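Local coordinates for protein Hsp70/Hsp90 co-chaperone CNS1 (Saccharomyces cerevisiae, PDB 6HFM) that acts as a co-chaperone that binds Hsp90 and Hsp70 and stimulates the ATPase activity of the Hsp70 Ssa1, at residues Y55-E60 with I143-E148. Numbering follows the deposited sequence.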
ATOM      1  N   TYR A  55       5.322  -9.372   1.936  1.00 20.55           N
ATOM      2  CA  TYR A  55       5.338 -10.696   1.308  1.00 21.22           C
ATOM      3  C   TYR A  55       5.038 -11.714   2.413  1.00 22.27           C
ATOM      4  O   TYR A  55       5.956 -12.361   2.928  1.00 23.55           O
ATOM      5  CB  TYR A  55       6.699 -10.972   0.655  1.00 21.67           C
ATOM      6  CG  TYR A  55       7.194  -9.874  -0.260  1.00 21.83           C
ATOM      7  CD1 TYR A  55       6.726  -9.762  -1.572  1.00 22.15           C
ATOM      8  CD2 TYR A  55       8.138  -8.946   0.180  1.00 22.04           C
ATOM      9  CE1 TYR A  55       7.183  -8.761  -2.416  1.00 21.77           C
ATOM     10  CE2 TYR A  55       8.603  -7.947  -0.659  1.00 23.01           C
ATOM     11  CZ  TYR A  55       8.119  -7.853  -1.953  1.00 23.13           C
ATOM     12  OH  TYR A  55       8.570  -6.854  -2.786  1.00 25.77           O
ATOM     13  N   PRO A  56       3.753 -11.849   2.798  1.00 22.17           N
ATOM     14  CA  PRO A  56       3.417 -12.651   3.990  1.00 23.93           C
ATOM     15  C   PRO A  56       3.796 -14.135   3.905  1.00 25.40           C
ATOM     16  O   PRO A  56       4.161 -14.725   4.931  1.00 29.35           O
ATOM     17  CB  PRO A  56       1.898 -12.465   4.135  1.00 23.99           C
ATOM     18  CG  PRO A  56       1.425 -11.967   2.809  1.00 22.87           C
ATOM     19  CD  PRO A  56       2.563 -11.191   2.229  1.00 21.97           C
ATOM     20  N   THR A  57       3.746 -14.721   2.707  1.00 24.10           N
ATOM     21  CA  THR A  57       4.120 -16.137   2.529  1.00 25.96           C
ATOM     22  C   THR A  57       5.643 -16.374   2.569  1.00 28.29           C
ATOM     23  O   THR A  57       6.079 -17.527   2.651  1.00 30.67           O
ATOM     24  CB  THR A  57       3.525 -16.754   1.236  1.00 25.93           C
ATOM     25  OG1 THR A  57       4.104 -16.146   0.072  1.00 26.93           O
ATOM     26  CG2 THR A  57       2.007 -16.593   1.200  1.00 24.83           C
ATOM     27  N   GLN A  58       6.438 -15.301   2.510  1.00 29.03           N
ATOM     28  CA  GLN A  58       7.902 -15.372   2.619  1.00 31.45           C
ATOM     29  C   GLN A  58       8.478 -14.765   3.914  1.00 32.37           C
ATOM     30  O   GLN A  58       9.702 -14.771   4.094  1.00 33.90           O
ATOM     31  CB  GLN A  58       8.535 -14.677   1.409  1.00 31.59           C
ATOM     32  CG  GLN A  58       8.328 -15.403   0.089  1.00 31.63           C
ATOM     33  CD  GLN A  58       9.192 -16.649  -0.042  1.00 33.15           C
ATOM     34  OE1 GLN A  58      10.365 -16.646   0.330  1.00 32.56           O
ATOM     35  NE2 GLN A  58       8.616 -17.717  -0.581  1.00 33.58           N
ATOM     36  N   ASP A  59       7.617 -14.265   4.806  1.00 30.41           N
ATOM     37  CA  ASP A  59       8.037 -13.543   6.025  1.00 31.85           C
ATOM     38  C   ASP A  59       9.067 -12.449   5.719  1.00 31.67           C
ATOM     39  O   ASP A  59      10.160 -12.405   6.290  1.00 32.05           O
ATOM     40  CB  ASP A  59       8.563 -14.515   7.096  1.00 28.32           C
ATOM     41  CG  ASP A  59       8.709 -13.869   8.482  1.00 18.04           C
ATOM     42  OD1 ASP A  59       9.440 -14.398   9.293  1.00 24.08           O
ATOM     43  OD2 ASP A  59       8.087 -12.800   8.724  1.00 32.13           O
ATOM     44  N   GLU A  60       8.699 -11.577   4.795  1.00 29.85           N
ATOM     45  CA  GLU A  60       9.581 -10.511   4.340  1.00 28.56           C
ATOM     46  C   GLU A  60       8.737  -9.309   3.981  1.00 26.02           C
ATOM     47  O   GLU A  60       7.537  -9.445   3.740  1.00 25.66           O
ATOM     48  CB  GLU A  60      10.378 -10.991   3.122  1.00 32.34           C
ATOM     49  CG  GLU A  60      11.475 -10.057   2.627  1.00 37.21           C
ATOM     50  CD  GLU A  60      12.525  -9.779   3.684  1.00 40.79           C
ATOM     51  OE1 GLU A  60      13.512 -10.540   3.747  1.00 41.91           O
ATOM     52  OE2 GLU A  60      12.345  -8.818   4.467  1.00 42.10           O
ATOM     53  N   ILE A 143       1.861  -8.663  -1.548  1.00 17.99           N
ATOM     54  CA  ILE A 143       2.173  -9.356  -2.798  1.00 18.39           C
ATOM     55  C   ILE A 143       2.196 -10.854  -2.499  1.00 18.56           C
ATOM     56  O   ILE A 143       3.003 -11.322  -1.692  1.00 19.49           O
ATOM     57  CB  ILE A 143       3.492  -8.831  -3.415  1.00 19.83           C
ATOM     58  CG1 ILE A 143       3.270  -7.395  -3.912  1.00 20.65           C
ATOM     59  CG2 ILE A 143       3.957  -9.728  -4.559  1.00 20.54           C
ATOM     60  CD1 ILE A 143       4.489  -6.706  -4.499  1.00 21.47           C
ATOM     61  N   VAL A 144       1.272 -11.588  -3.122  1.00 18.74           N
ATOM     62  CA  VAL A 144       1.080 -13.025  -2.859  1.00 19.57           C
ATOM     63  C   VAL A 144       0.921 -13.776  -4.184  1.00 19.34           C
ATOM     64  O   VAL A 144       0.099 -13.395  -5.004  1.00 19.63           O
ATOM     65  CB  VAL A 144      -0.176 -13.272  -1.987  1.00 19.99           C
ATOM     66  CG1 VAL A 144      -0.335 -14.756  -1.659  1.00 21.00           C
ATOM     67  CG2 VAL A 144      -0.093 -12.469  -0.693  1.00 19.94           C
ATOM     68  N   PRO A 145       1.685 -14.864  -4.393  1.00 20.80           N
ATOM     69  CA  PRO A 145       1.466 -15.630  -5.625  1.00 21.64           C
ATOM     70  C   PRO A 145       0.008 -16.045  -5.817  1.00 20.94           C
ATOM     71  O   PRO A 145      -0.652 -16.421  -4.845  1.00 21.17           O
ATOM     72  CB  PRO A 145       2.345 -16.864  -5.425  1.00 22.40           C
ATOM     73  CG  PRO A 145       3.438 -16.393  -4.532  1.00 23.49           C
ATOM     74  CD  PRO A 145       2.796 -15.411  -3.596  1.00 22.75           C
ATOM     75  N   LYS A 146      -0.486 -15.958  -7.051  1.00 22.73           N
ATOM     76  CA  LYS A 146      -1.852 -16.375  -7.380  1.00 25.89           C
ATOM     77  C   LYS A 146      -2.171 -17.773  -6.832  1.00 24.47           C
ATOM     78  O   LYS A 146      -3.245 -17.995  -6.273  1.00 25.84           O
ATOM     79  CB  LYS A 146      -2.064 -16.335  -8.903  1.00 30.99           C
ATOM     80  CG  LYS A 146      -3.469 -16.698  -9.370  1.00 37.36           C
ATOM     81  CD  LYS A 146      -3.588 -16.613 -10.888  1.00 45.35           C
ATOM     82  CE  LYS A 146      -4.675 -17.536 -11.419  1.00 52.57           C
ATOM     83  NZ  LYS A 146      -4.621 -17.654 -12.902  1.00 58.25           N
ATOM     84  N   VAL A 147      -1.222 -18.695  -6.964  1.00 24.90           N
ATOM     85  CA  VAL A 147      -1.420 -20.086  -6.529  1.00 26.90           C
ATOM     86  C   VAL A 147      -1.480 -20.280  -4.999  1.00 26.58           C
ATOM     87  O   VAL A 147      -1.950 -21.317  -4.540  1.00 28.67           O
ATOM     88  CB  VAL A 147      -0.384 -21.056  -7.162  1.00 28.66           C
ATOM     89  CG1 VAL A 147      -0.482 -21.013  -8.687  1.00 29.70           C
ATOM     90  CG2 VAL A 147       1.041 -20.779  -6.690  1.00 30.20           C
ATOM     91  N   GLU A 148      -0.992 -19.306  -4.226  1.00 24.53           N
ATOM     92  CA  GLU A 148      -1.107 -19.316  -2.758  1.00 26.13           C
ATOM     93  C   GLU A 148      -2.177 -18.357  -2.210  1.00 24.01           C
ATOM     94  O   GLU A 148      -2.393 -18.318  -0.996  1.00 24.02           O
ATOM     95  CB  GLU A 148       0.240 -18.952  -2.123  1.00 29.20           C
ATOM     96  CG  GLU A 148       1.391 -19.858  -2.525  1.00 33.43           C
ATOM     97  CD  GLU A 148       2.644 -19.602  -1.708  1.00 37.67           C
ATOM     98  OE1 GLU A 148       2.626 -19.855  -0.485  1.00 43.06           O
ATOM     99  OE2 GLU A 148       3.653 -19.157  -2.291  1.00 39.68           O
TER
HETATM  100  O   HOH W   1       3.744 -13.435   0.047  1.00 23.40           O
HETATM  101  O   HOH W   2       5.654 -18.122  -1.001  1.00 36.62           O
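The beta-hairpin turn between strands 47-55 and 60-68 meets the end of strand 139-145 and the first turn of helix 146-155, with Tyr55, Pro56 and Thr57 packing against Ile143, Val144 and Glu148. No direct hydrogen bond joins the two segments; apolar contacts and two waters do. The ring of Tyr55 lies alongside Ile143, its CE1 3.8 Å from Ile143 CB and its CD1 equally near. CG of Tyr55 and CG1 of Ile143 both stand anti to their carbonyl carbons (chi1 -50° and -69°), and the two side chains run the same way. Beyond the contact the phenol OH bonds to Asp62, while Phe88 stacks edge-to-face with the ring. Pro56 crosses Val144 at about a right angle, CG 3.8 Å from Val144 CG2. Here two neighbouring inner strands of the mixed sheet of the C-terminal Wheel domain, 47-55 and 139-145, which run parallel, come to their ends, and Ile143 is backbone-bonded to Met54. Past Tyr55 the hairpin turns away, and a G1 bulge at Asp59 and Glu60 brings the chain back. Water 1 bridges the two backbones where they part, accepting from Thr57 N (3.0 Å) and donating to Ile143 O (2.8 Å). Glu148 reaches back from the helix with OE1 3.7 Å from both CB and CG2 of Thr57. Its OE2 accepts from water 2 at 2.6 Å, and that water in turn accepts from Thr57 OG1 (2.7 Å) and from NE2 of Gln58, whose amide is held at OE1 too, by Lys90 N. An alanine in place of Glu148 would probably leave water 2 without its acceptor and open a gap beside the Thr57 methyl.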